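Local structure of short chain dehydrogenase (Rhodopseudomonas palustris, 3H7A) at residues Ala28-Thr33 / Ala222-Tyr227; Ala49-Glu52 / Arg57-Ala60; Asn177-His182 / Tyr227-Ser232. The protein probably catalyses the NAD(P)-dependent oxidation or reduction of a substrate not yet identified, as a Rossmann-fold member of the short-chain dehydrogenase/reductase family. One frame throughout, in Å; residues are numbered along the deposited sequence.

How the contacts relate
From the N terminus, the chain runs through strand 9-13 and helix 18-29 to Ala28-Thr33, the first half of contact 1, which waits almost two hundred residues for its partner. Contact 2 opens and closes inside that span: Ala49-Glu52 and Arg57-Ala60 close the short connection between helix 45-53 and edge strand 57-62. Contact 3 opens later, at Asn177-His182, before helix 216-228 completes contact 1; the two therefore cross, and they share Tyr227. Contact 1 joins the turn that follows helix 18-29 to helix 216-228, whereas contact 3 fastens the end of helix 216-228 to strand 178-185. Contacts 1 and 2 touch through Ala28 and Ile51; contacts 2 and 3 serve distant parts of one sheet.

Contact 1 (Ala28-Thr33 / Ala222-Tyr227); sequences AAEGFT and AYWQLY
Within Ala222-Tyr227, Trp224 is the first residue to touch Ala28-Thr33, laying the six-membered part of its indole against Glu30. Glu30 lies over one face of that ring: its CG stands over the face, 3.5 Å from the ring centroid, a CH-pi contact, while CB comes within 3.5 Å of Trp224 CH2. The bend of the Glu30 chain at chi2 (-66°) brings the carboxylate back over the indole, where its plane lies 21° from that of the ring. Glutamate suits the place because its methylenes cover the aromatic surface while OE2 makes a salt bridge with Lys26, which itself forms a cation-pi pair with Trp224.

The same indole turns its edge to Phe32, with Trp224 CZ3 4.0 Å from Phe32 CE2, and its other face receives Tyr227 CD2. One turn further on, Tyr227 brings its ring up against Phe32 from the opposite direction. These two rings make an offset edge-to-face pair, planes at 87° and centroids 5.5 Å apart, in which the edge of Phe32 points toward the tyrosine face. Phe32 CZ comes 3.3 Å from Tyr227 OH, which lies in the plane of the phenylalanine ring. Phenylalanine suits the buried place; Trp224 and Tyr227, partly exposed, offer broad aromatic surface, and the tyrosine keeps a polar OH at its end.

Between Glu30 and Phe32 the chain must turn sharply, and Gly31 supplies the positive phi of a Schellman motif that ends helix 18-29, with Gly31 N bonded to Ala28 O and Phe32 N to Phe27 O. Helix 216-228 packs beside helix 18-29 on one side of the parallel sheet, where Phe27 also meets Trp224 and Tyr227, and where Phe32 and Tyr227 rest on strand 84-89.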
ATOM      1  N   ALA B  28      24.139  10.555 -21.917  1.00 27.55           N
ATOM      2  CA  ALA B  28      25.144  11.116 -22.816  1.00 31.86           C
ATOM      3  C   ALA B  28      25.120  10.406 -24.165  1.00 30.04           C
ATOM      4  O   ALA B  28      25.310  11.050 -25.192  1.00 36.76           O
ATOM      5  CB  ALA B  28      26.527  11.059 -22.203  1.00 29.63           C
ATOM      6  N   ALA B  29      24.856   9.098 -24.154  1.00 33.86           N
ATOM      7  CA  ALA B  29      24.752   8.287 -25.380  1.00 35.10           C
ATOM      8  C   ALA B  29      23.540   8.683 -26.209  1.00 33.97           C
ATOM      9  O   ALA B  29      23.524   8.502 -27.420  1.00 36.20           O
ATOM     10  CB  ALA B  29      24.694   6.805 -25.052  1.00 33.19           C
ATOM     11  N   GLU B  30      22.537   9.238 -25.540  1.00 28.25           N
ATOM     12  CA  GLU B  30      21.327   9.695 -26.189  1.00 29.16           C
ATOM     13  C   GLU B  30      21.380  11.173 -26.539  1.00 29.93           C
ATOM     14  O   GLU B  30      20.370  11.757 -26.920  1.00 31.50           O
ATOM     15  CB  GLU B  30      20.107   9.415 -25.305  1.00 28.04           C
ATOM     16  CG  GLU B  30      19.882   7.926 -24.987  1.00 34.38           C
ATOM     17  CD  GLU B  30      19.530   7.076 -26.210  1.00 41.68           C
ATOM     18  OE1 GLU B  30      19.049   7.623 -27.231  1.00 34.76           O
ATOM     19  OE2 GLU B  30      19.721   5.846 -26.139  1.00 42.86           O
ATOM     20  N   GLY B  31      22.550  11.785 -26.396  1.00 31.80           N
ATOM     21  CA  GLY B  31      22.767  13.126 -26.928  1.00 25.50           C
ATOM     22  C   GLY B  31      22.621  14.287 -25.970  1.00 29.90           C
ATOM     23  O   GLY B  31      22.644  15.436 -26.396  1.00 31.05           O
ATOM     24  N   PHE B  32      22.478  14.017 -24.675  1.00 29.37           N
ATOM     25  CA  PHE B  32      22.401  15.110 -23.707  1.00 26.69           C
ATOM     26  C   PHE B  32      23.801  15.469 -23.218  1.00 28.57           C
ATOM     27  O   PHE B  32      24.693  14.622 -23.234  1.00 25.48           O
ATOM     28  CB  PHE B  32      21.570  14.705 -22.499  1.00 26.17           C
ATOM     29  CG  PHE B  32      20.095  14.592 -22.760  1.00 22.55           C
ATOM     30  CD1 PHE B  32      19.269  15.714 -22.661  1.00 24.14           C
ATOM     31  CD2 PHE B  32      19.521  13.361 -23.041  1.00 21.70           C
ATOM     32  CE1 PHE B  32      17.893  15.610 -22.869  1.00 25.63           C
ATOM     33  CE2 PHE B  32      18.137  13.239 -23.259  1.00 25.57           C
ATOM     34  CZ  PHE B  32      17.325  14.366 -23.163  1.00 26.16           C
ATOM     35  N   THR B  33      24.005  16.714 -22.773  1.00 20.88           N
ATOM     36  CA  THR B  33      25.200  16.996 -21.990  1.00 25.35           C
ATOM     37  C   THR B  33      24.901  16.622 -20.547  1.00 23.52           C
ATOM     38  O   THR B  33      23.961  17.120 -19.957  1.00 27.28           O
ATOM     39  CB  THR B  33      25.650  18.469 -22.058  1.00 24.95           C
ATOM     40  OG1 THR B  33      25.997  18.804 -23.408  1.00 27.40           O
ATOM     41  CG2 THR B  33      26.862  18.710 -21.158  1.00 15.04           C
ATOM     42  N   ALA B 222      15.959   1.535 -17.318  1.00 23.99           N
ATOM     43  CA  ALA B 222      14.669   1.871 -16.682  1.00 26.12           C
ATOM     44  C   ALA B 222      14.418   3.385 -16.601  1.00 28.14           C
ATOM     45  O   ALA B 222      13.305   3.857 -16.856  1.00 25.26           O
ATOM     46  CB  ALA B 222      14.570   1.228 -15.294  1.00 24.89           C
ATOM     47  N   TYR B 223      15.457   4.148 -16.264  1.00 26.33           N
ATOM     48  CA  TYR B 223      15.337   5.596 -16.272  1.00 26.85           C
ATOM     49  C   TYR B 223      15.103   6.126 -17.678  1.00 25.02           C
ATOM     50  O   TYR B 223      14.317   7.066 -17.868  1.00 24.76           O
ATOM     51  CB  TYR B 223      16.565   6.240 -15.656  1.00 27.43           C
ATOM     52  CG  TYR B 223      16.455   6.407 -14.171  1.00 21.51           C
ATOM     53  CD1 TYR B 223      15.314   6.972 -13.609  1.00 27.55           C
ATOM     54  CD2 TYR B 223      17.486   6.006 -13.323  1.00 26.09           C
ATOM     55  CE1 TYR B 223      15.191   7.130 -12.248  1.00 22.34           C
ATOM     56  CE2 TYR B 223      17.384   6.178 -11.948  1.00 21.43           C
ATOM     57  CZ  TYR B 223      16.219   6.750 -11.427  1.00 24.29           C
ATOM     58  OH  TYR B 223      16.057   6.940 -10.083  1.00 28.78           O
ATOM     59  N   TRP B 224      15.770   5.510 -18.660  1.00 23.06           N
ATOM     60  CA  TRP B 224      15.529   5.858 -20.065  1.00 24.47           C
ATOM     61  C   TRP B 224      14.095   5.518 -20.487  1.00 29.37           C
ATOM     62  O   TRP B 224      13.440   6.310 -21.166  1.00 26.79           O
ATOM     63  CB  TRP B 224      16.563   5.228 -21.020  1.00 26.16           C
ATOM     64  CG  TRP B 224      16.369   5.736 -22.448  1.00 31.59           C
ATOM     65  CD1 TRP B 224      15.933   5.018 -23.524  1.00 30.02           C
ATOM     66  CD2 TRP B 224      16.554   7.084 -22.917  1.00 28.86           C
ATOM     67  NE1 TRP B 224      15.849   5.830 -24.639  1.00 24.91           N
ATOM     68  CE2 TRP B 224      16.225   7.100 -24.291  1.00 27.18           C
ATOM     69  CE3 TRP B 224      16.982   8.276 -22.312  1.00 31.78           C
ATOM     70  CZ2 TRP B 224      16.298   8.263 -25.065  1.00 30.63           C
ATOM     71  CZ3 TRP B 224      17.069   9.427 -23.083  1.00 31.06           C
ATOM     72  CH2 TRP B 224      16.711   9.416 -24.445  1.00 30.39           C
ATOM     73  N   GLN B 225      13.600   4.360 -20.049  1.00 26.56           N
ATOM     74  CA  GLN B 225      12.202   4.003 -20.256  1.00 31.26           C
ATOM     75  C   GLN B 225      11.244   5.072 -19.694  1.00 30.83           C
ATOM     76  O   GLN B 225      10.309   5.494 -20.377  1.00 32.44           O
ATOM     77  CB  GLN B 225      11.904   2.634 -19.647  1.00 32.32           C
ATOM     78  CG  GLN B 225      10.529   2.094 -20.023  1.00 48.04           C
ATOM     79  CD  GLN B 225       9.931   1.179 -18.970  1.00 48.09           C
ATOM     80  OE1 GLN B 225       8.715   1.176 -18.760  1.00 44.17           O
ATOM     81  NE2 GLN B 225      10.780   0.392 -18.311  1.00 40.44           N
ATOM     82  N   LEU B 226      11.486   5.520 -18.462  1.00 30.24           N
ATOM     83  CA  LEU B 226      10.664   6.580 -17.870  1.00 24.72           C
ATOM     84  C   LEU B 226      10.788   7.874 -18.666  1.00 30.33           C
ATOM     85  O   LEU B 226       9.783   8.569 -18.897  1.00 26.77           O
ATOM     86  CB  LEU B 226      11.033   6.813 -16.400  1.00 28.33           C
ATOM     87  CG  LEU B 226      10.518   5.804 -15.369  1.00 27.64           C
ATOM     88  CD1 LEU B 226      11.194   5.994 -14.024  1.00 23.02           C
ATOM     89  CD2 LEU B 226       8.995   5.889 -15.239  1.00 29.80           C
ATOM     90  N   TYR B 227      12.010   8.188 -19.103  1.00 29.45           N
ATOM     91  CA  TYR B 227      12.232   9.365 -19.930  1.00 29.14           C
ATOM     92  C   TYR B 227      11.357   9.306 -21.181  1.00 31.68           C
ATOM     93  O   TYR B 227      10.727  10.292 -21.536  1.00 29.85           O
ATOM     94  CB  TYR B 227      13.714   9.565 -20.317  1.00 29.99           C
ATOM     95  CG  TYR B 227      13.863  10.747 -21.264  1.00 20.44           C
ATOM     96  CD1 TYR B 227      13.841  12.046 -20.783  1.00 28.32           C
ATOM     97  CD2 TYR B 227      13.938  10.561 -22.640  1.00 31.69           C
ATOM     98  CE1 TYR B 227      13.920  13.125 -21.637  1.00 22.77           C
ATOM     99  CE2 TYR B 227      14.036  11.636 -23.498  1.00 19.80           C
ATOM    100  CZ  TYR B 227      14.024  12.908 -22.989  1.00 26.66           C
ATOM    101  OH  TYR B 227      14.101  13.980 -23.833  1.00 27.25           O
TER

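Contact 2 (Ala49-Glu52 / Arg57-Ala60); sequences AEIE and RIVA
Ile51 holds CG2 anti to its backbone N, with CG1 beside that nitrogen (chi1 -74°), whereas Ile58 has CG1 in the anti position (chi1 178°) and CG2 between N and the carbonyl carbon. These choices bring branch against branch and end against end: the two CG2 methyls of Ile51 and Ile58 meet at 3.7 Å, and their CD1 methyls at 3.8 Å. The side chains cross at about a right angle. Branched isoleucines suit the buried interface, since each offers two arms to the other.

Glu52, on the outer side of the helix, reaches the strand through water. Its extended chain carries OE2 to two water molecules, both of which donate to it. Water 1 also accepts from Ile58 N at 3.0 Å, and water 2 donates to Ile58 O at 2.9 Å. The carboxylate thus serves both backbone polar atoms of Ile58 indirectly, a fitting task for a long charged side chain on the solvent-exposed side of the helix.

Beyond the pair, Ile51 also packs on Ala24 and Ala28 of helix 18-29. The arrangement belongs to the right-handed beta-alpha-beta unit of strand 33-38, helix 45-53 and strand 57-62, characteristic of the Rossmann fold.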
ATOM      1  N   ALA B  49      36.379  10.476 -19.440  1.00 41.63           N
ATOM      2  CA  ALA B  49      37.211   9.905 -20.504  1.00 44.09           C
ATOM      3  C   ALA B  49      36.442   8.902 -21.358  1.00 44.28           C
ATOM      4  O   ALA B  49      36.485   8.979 -22.577  1.00 45.51           O
ATOM      5  CB  ALA B  49      38.456   9.258 -19.917  1.00 44.60           C
ATOM      6  N   GLU B  50      35.727   7.991 -20.701  1.00 43.40           N
ATOM      7  CA  GLU B  50      34.919   6.973 -21.363  1.00 45.22           C
ATOM      8  C   GLU B  50      33.756   7.552 -22.166  1.00 40.27           C
ATOM      9  O   GLU B  50      33.485   7.104 -23.275  1.00 42.98           O
ATOM     10  CB  GLU B  50      34.384   5.987 -20.323  1.00 46.74           C
ATOM     11  CG  GLU B  50      33.752   4.732 -20.902  1.00 56.84           C
ATOM     12  CD  GLU B  50      33.318   3.733 -19.837  1.00 62.36           C
ATOM     13  OE1 GLU B  50      33.529   3.996 -18.626  1.00 69.18           O
ATOM     14  OE2 GLU B  50      32.760   2.679 -20.221  1.00 74.10           O
ATOM     15  N   ILE B  51      33.061   8.531 -21.595  1.00 35.80           N
ATOM     16  CA  ILE B  51      31.935   9.170 -22.276  1.00 33.07           C
ATOM     17  C   ILE B  51      32.411   9.991 -23.491  1.00 35.11           C
ATOM     18  O   ILE B  51      31.838   9.881 -24.580  1.00 37.39           O
ATOM     19  CB  ILE B  51      31.073  10.016 -21.290  1.00 32.35           C
ATOM     20  CG1 ILE B  51      30.237   9.097 -20.383  1.00 29.59           C
ATOM     21  CG2 ILE B  51      30.183  11.003 -22.041  1.00 32.77           C
ATOM     22  CD1 ILE B  51      29.340   9.845 -19.380  1.00 24.54           C
ATOM     23  N   GLU B  52      33.481  10.767 -23.308  1.00 38.43           N
ATOM     24  CA  GLU B  52      34.029  11.627 -24.371  1.00 44.54           C
ATOM     25  C   GLU B  52      34.661  10.854 -25.531  1.00 44.55           C
ATOM     26  O   GLU B  52      34.554  11.282 -26.679  1.00 47.31           O
ATOM     27  CB  GLU B  52      35.026  12.649 -23.810  1.00 45.35           C
ATOM     28  CG  GLU B  52      34.381  13.820 -23.064  1.00 50.45           C
ATOM     29  CD  GLU B  52      35.398  14.762 -22.418  1.00 51.33           C
ATOM     30  OE1 GLU B  52      36.588  14.389 -22.299  1.00 54.52           O
ATOM     31  OE2 GLU B  52      35.001  15.874 -22.008  1.00 51.60           O
ATOM     32  N   ARG B  57      29.073  14.209 -24.462  1.00 32.40           N
ATOM     33  CA  ARG B  57      29.429  15.437 -23.759  1.00 28.17           C
ATOM     34  C   ARG B  57      29.078  15.350 -22.275  1.00 30.03           C
ATOM     35  O   ARG B  57      27.966  14.959 -21.925  1.00 29.97           O
ATOM     36  CB  ARG B  57      28.733  16.637 -24.400  1.00 30.32           C
ATOM     37  CG  ARG B  57      29.073  16.826 -25.881  1.00 31.45           C
ATOM     38  CD  ARG B  57      28.079  17.722 -26.572  1.00 30.83           C
ATOM     39  NE  ARG B  57      26.738  17.150 -26.545  1.00 40.08           N
ATOM     40  CZ  ARG B  57      25.616  17.862 -26.491  1.00 39.90           C
ATOM     41  NH1 ARG B  57      24.452  17.241 -26.463  1.00 41.16           N
ATOM     42  NH2 ARG B  57      25.649  19.187 -26.471  1.00 35.02           N
ATOM     43  N   ILE B  58      30.036  15.698 -21.415  1.00 28.70           N
ATOM     44  CA  ILE B  58      29.865  15.621 -19.960  1.00 27.98           C
ATOM     45  C   ILE B  58      30.691  16.693 -19.249  1.00 31.68           C
ATOM     46  O   ILE B  58      31.828  16.951 -19.635  1.00 34.34           O
ATOM     47  CB  ILE B  58      30.185  14.186 -19.396  1.00 29.06           C
ATOM     48  CG1 ILE B  58      30.041  14.132 -17.863  1.00 25.99           C
ATOM     49  CG2 ILE B  58      31.568  13.695 -19.850  1.00 29.46           C
ATOM     50  CD1 ILE B  58      30.362  12.779 -17.235  1.00 28.68           C
ATOM     51  N   VAL B  59      30.085  17.333 -18.243  1.00 29.36           N
ATOM     52  CA  VAL B  59      30.763  18.237 -17.323  1.00 26.66           C
ATOM     53  C   VAL B  59      30.771  17.587 -15.951  1.00 32.05           C
ATOM     54  O   VAL B  59      29.716  17.282 -15.404  1.00 35.15           O
ATOM     55  CB  VAL B  59      30.054  19.601 -17.245  1.00 26.81           C
ATOM     56  CG1 VAL B  59      30.750  20.530 -16.273  1.00 31.29           C
ATOM     57  CG2 VAL B  59      29.980  20.238 -18.626  1.00 29.13           C
ATOM     58  N   ALA B  60      31.966  17.356 -15.412  1.00 33.97           N
ATOM     59  CA  ALA B  60      32.142  16.759 -14.084  1.00 33.51           C
ATOM     60  C   ALA B  60      32.365  17.831 -13.021  1.00 34.57           C
ATOM     61  O   ALA B  60      33.178  18.734 -13.209  1.00 42.03           O
ATOM     62  CB  ALA B  60      33.311  15.802 -14.103  1.00 30.93           C
TER
HETATM   63  O   HOH W   1      32.306  17.091 -22.689  1.00 38.61           O
HETATM   64  O   HOH W   2      34.716  17.424 -19.605  1.00 42.81           O

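Contact 3 (Asn177-His182 / Tyr227-Ser232)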
ATOM      1  N   ASN B 177       3.424  19.863 -16.750  1.00 28.09           N
ATOM      2  CA  ASN B 177       4.321  19.280 -17.770  1.00 28.02           C
ATOM      3  C   ASN B 177       5.682  18.812 -17.259  1.00 29.43           C
ATOM      4  O   ASN B 177       6.646  18.648 -18.028  1.00 30.86           O
ATOM      5  CB  ASN B 177       4.427  20.203 -19.011  1.00 27.42           C
ATOM      6  CG  ASN B 177       4.864  19.470 -20.268  1.00 37.26           C
ATOM      7  OD1 ASN B 177       4.534  18.306 -20.476  1.00 45.00           O
ATOM      8  ND2 ASN B 177       5.615  20.158 -21.112  1.00 33.45           N
ATOM      9  N   ILE B 178       5.755  18.561 -15.960  1.00 22.58           N
ATOM     10  CA  ILE B 178       6.940  17.926 -15.394  1.00 23.80           C
ATOM     11  C   ILE B 178       6.650  16.486 -14.973  1.00 21.59           C
ATOM     12  O   ILE B 178       5.841  16.239 -14.092  1.00 25.96           O
ATOM     13  CB  ILE B 178       7.518  18.745 -14.225  1.00 24.51           C
ATOM     14  CG1 ILE B 178       7.518  20.237 -14.608  1.00 24.08           C
ATOM     15  CG2 ILE B 178       8.870  18.182 -13.806  1.00 17.00           C
ATOM     16  CD1 ILE B 178       8.755  20.967 -14.370  1.00 27.17           C
ATOM     17  N   HIS B 179       7.330  15.540 -15.605  1.00 19.03           N
ATOM     18  CA  HIS B 179       7.229  14.149 -15.234  1.00 20.73           C
ATOM     19  C   HIS B 179       8.118  13.881 -14.025  1.00 24.41           C
ATOM     20  O   HIS B 179       9.318  13.604 -14.167  1.00 21.51           O
ATOM     21  CB  HIS B 179       7.659  13.263 -16.408  1.00 21.32           C
ATOM     22  CG  HIS B 179       7.482  11.790 -16.179  1.00 24.39           C
ATOM     23  ND1 HIS B 179       7.770  10.855 -17.151  1.00 32.93           N
ATOM     24  CD2 HIS B 179       7.042  11.089 -15.105  1.00 26.67           C
ATOM     25  CE1 HIS B 179       7.530   9.644 -16.681  1.00 30.13           C
ATOM     26  NE2 HIS B 179       7.091   9.757 -15.440  1.00 30.82           N
ATOM     27  N   VAL B 180       7.523  13.939 -12.840  1.00 21.52           N
ATOM     28  CA  VAL B 180       8.225  13.542 -11.622  1.00 21.49           C
ATOM     29  C   VAL B 180       8.056  12.035 -11.494  1.00 23.46           C
ATOM     30  O   VAL B 180       6.951  11.524 -11.670  1.00 24.36           O
ATOM     31  CB  VAL B 180       7.661  14.256 -10.364  1.00 20.70           C
ATOM     32  CG1 VAL B 180       8.494  13.946  -9.135  1.00 21.10           C
ATOM     33  CG2 VAL B 180       7.611  15.754 -10.580  1.00 18.61           C
ATOM     34  N   ALA B 181       9.145  11.315 -11.225  1.00 20.97           N
ATOM     35  CA  ALA B 181       9.051   9.875 -11.032  1.00 16.76           C
ATOM     36  C   ALA B 181       9.945   9.377  -9.902  1.00 13.47           C
ATOM     37  O   ALA B 181      10.883  10.069  -9.461  1.00 12.58           O
ATOM     38  CB  ALA B 181       9.325   9.097 -12.343  1.00 16.34           C
ATOM     39  N   HIS B 182       9.652   8.162  -9.445  1.00 24.05           N
ATOM     40  CA  HIS B 182      10.355   7.548  -8.331  1.00 20.89           C
ATOM     41  C   HIS B 182      10.662   6.099  -8.705  1.00 19.28           C
ATOM     42  O   HIS B 182       9.758   5.279  -8.813  1.00 20.77           O
ATOM     43  CB  HIS B 182       9.453   7.610  -7.095  1.00 24.99           C
ATOM     44  CG  HIS B 182      10.125   7.218  -5.815  1.00 31.96           C
ATOM     45  ND1 HIS B 182       9.571   6.313  -4.930  1.00 30.91           N
ATOM     46  CD2 HIS B 182      11.284   7.632  -5.252  1.00 32.24           C
ATOM     47  CE1 HIS B 182      10.372   6.171  -3.890  1.00 33.71           C
ATOM     48  NE2 HIS B 182      11.418   6.960  -4.060  1.00 25.85           N
ATOM     49  N   TYR B 227      12.010   8.188 -19.103  1.00 29.45           N
ATOM     50  CA  TYR B 227      12.232   9.365 -19.930  1.00 29.14           C
ATOM     51  C   TYR B 227      11.357   9.306 -21.181  1.00 31.68           C
ATOM     52  O   TYR B 227      10.727  10.292 -21.536  1.00 29.85           O
ATOM     53  CB  TYR B 227      13.714   9.565 -20.317  1.00 29.99           C
ATOM     54  CG  TYR B 227      13.863  10.747 -21.264  1.00 20.44           C
ATOM     55  CD1 TYR B 227      13.841  12.046 -20.783  1.00 28.32           C
ATOM     56  CD2 TYR B 227      13.938  10.561 -22.640  1.00 31.69           C
ATOM     57  CE1 TYR B 227      13.920  13.125 -21.637  1.00 22.77           C
ATOM     58  CE2 TYR B 227      14.036  11.636 -23.498  1.00 19.80           C
ATOM     59  CZ  TYR B 227      14.024  12.908 -22.989  1.00 26.66           C
ATOM     60  OH  TYR B 227      14.101  13.980 -23.833  1.00 27.25           O
ATOM     61  N   GLN B 228      11.310   8.139 -21.821  1.00 28.94           N
ATOM     62  CA  GLN B 228      10.614   7.967 -23.096  1.00 33.87           C
ATOM     63  C   GLN B 228       9.075   8.025 -23.071  1.00 35.60           C
ATOM     64  O   GLN B 228       8.455   8.200 -24.120  1.00 38.45           O
ATOM     65  CB  GLN B 228      11.074   6.677 -23.768  1.00 36.35           C
ATOM     66  CG  GLN B 228      12.522   6.687 -24.220  1.00 43.39           C
ATOM     67  CD  GLN B 228      12.721   7.329 -25.578  1.00 57.20           C
ATOM     68  OE1 GLN B 228      12.964   6.632 -26.569  1.00 60.32           O
ATOM     69  NE2 GLN B 228      12.632   8.659 -25.636  1.00 51.60           N
ATOM     70  N   GLN B 229       8.471   7.868 -21.895  1.00 32.10           N
ATOM     71  CA  GLN B 229       7.012   7.851 -21.760  1.00 27.98           C
ATOM     72  C   GLN B 229       6.356   9.163 -22.179  1.00 31.73           C
ATOM     73  O   GLN B 229       6.759  10.228 -21.709  1.00 31.63           O
ATOM     74  CB  GLN B 229       6.605   7.566 -20.318  1.00 25.47           C
ATOM     75  CG  GLN B 229       6.951   6.190 -19.826  1.00 22.36           C
ATOM     76  CD  GLN B 229       6.432   5.945 -18.436  1.00 32.69           C
ATOM     77  OE1 GLN B 229       6.252   6.876 -17.661  1.00 25.84           O
ATOM     78  NE2 GLN B 229       6.179   4.682 -18.112  1.00 27.10           N
ATOM     79  N   PRO B 230       5.320   9.088 -23.039  1.00 34.31           N
ATOM     80  CA  PRO B 230       4.564  10.291 -23.419  1.00 34.69           C
ATOM     81  C   PRO B 230       3.618  10.715 -22.302  1.00 36.03           C
ATOM     82  O   PRO B 230       3.256   9.879 -21.469  1.00 36.43           O
ATOM     83  CB  PRO B 230       3.772   9.833 -24.648  1.00 37.50           C
ATOM     84  CG  PRO B 230       3.601   8.360 -24.474  1.00 32.06           C
ATOM     85  CD  PRO B 230       4.793   7.869 -23.687  1.00 39.10           C
ATOM     86  N   LYS B 231       3.197  11.984 -22.300  1.00 32.60           N
ATOM     87  CA  LYS B 231       2.386  12.529 -21.196  1.00 37.67           C
ATOM     88  C   LYS B 231       0.955  12.004 -21.114  1.00 37.98           C
ATOM     89  O   LYS B 231       0.237  12.285 -20.155  1.00 39.75           O
ATOM     90  CB  LYS B 231       2.421  14.064 -21.152  1.00 32.58           C
ATOM     91  CG  LYS B 231       1.848  14.790 -22.362  1.00 50.35           C
ATOM     92  CD  LYS B 231       1.954  16.326 -22.219  1.00 50.43           C
ATOM     93  CE  LYS B 231       1.201  16.864 -20.982  1.00 57.39           C
ATOM     94  NZ  LYS B 231       0.983  18.343 -21.032  1.00 60.02           N
ATOM     95  N   SER B 232       0.552  11.223 -22.108  1.00 39.24           N
ATOM     96  CA  SER B 232      -0.740  10.549 -22.071  1.00 40.40           C
ATOM     97  C   SER B 232      -0.642   9.285 -21.228  1.00 37.84           C
ATOM     98  O   SER B 232      -1.657   8.679 -20.898  1.00 42.68           O
ATOM     99  CB  SER B 232      -1.227  10.219 -23.486  1.00 40.06           C
ATOM    100  OG  SER B 232      -0.200   9.607 -24.253  1.00 45.42           O
TER
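The start of strand 178-185 meets the segment leaving helix 216-228 in a small polar cluster built round the His179 imidazole. Gln229 OE1 comes up at the edge of that ring, 3.2 Å from His179 CE1, with the amide and imidazole planes only 3° apart. His179 CG is anti to its backbone N (chi1 -175°), which extends the ring from the strand toward Gln229. Both groups are held by the same stretch: His179 NE2 bonds to Thr235 O, and Gln229 OE1 accepts from Thr235 N. Histidine and glutamine suit this buried spot because each can satisfy several polar partners.

In the Rossmann fold of this family, strand 178-185 is the sixth of seven parallel strands, and helix 216-228 leads on to the last, 237-240. Asn177 precedes the strand with positive phi as the C-prime residue of the Schellman motif ending helix 153-173, a position that asparagine tolerates well. Its side chain meets Lys231 at about a right angle, in a loose approach: Asn177 OD1 to Lys231 NZ is 3.6 Å, longer than a usual hydrogen bond. A bend at chi3 (-60°) keeps the end of Lys231 beside Asn177, and a long charged chain suits this exposed place; Asn177 ND2 donates to Gly133 O.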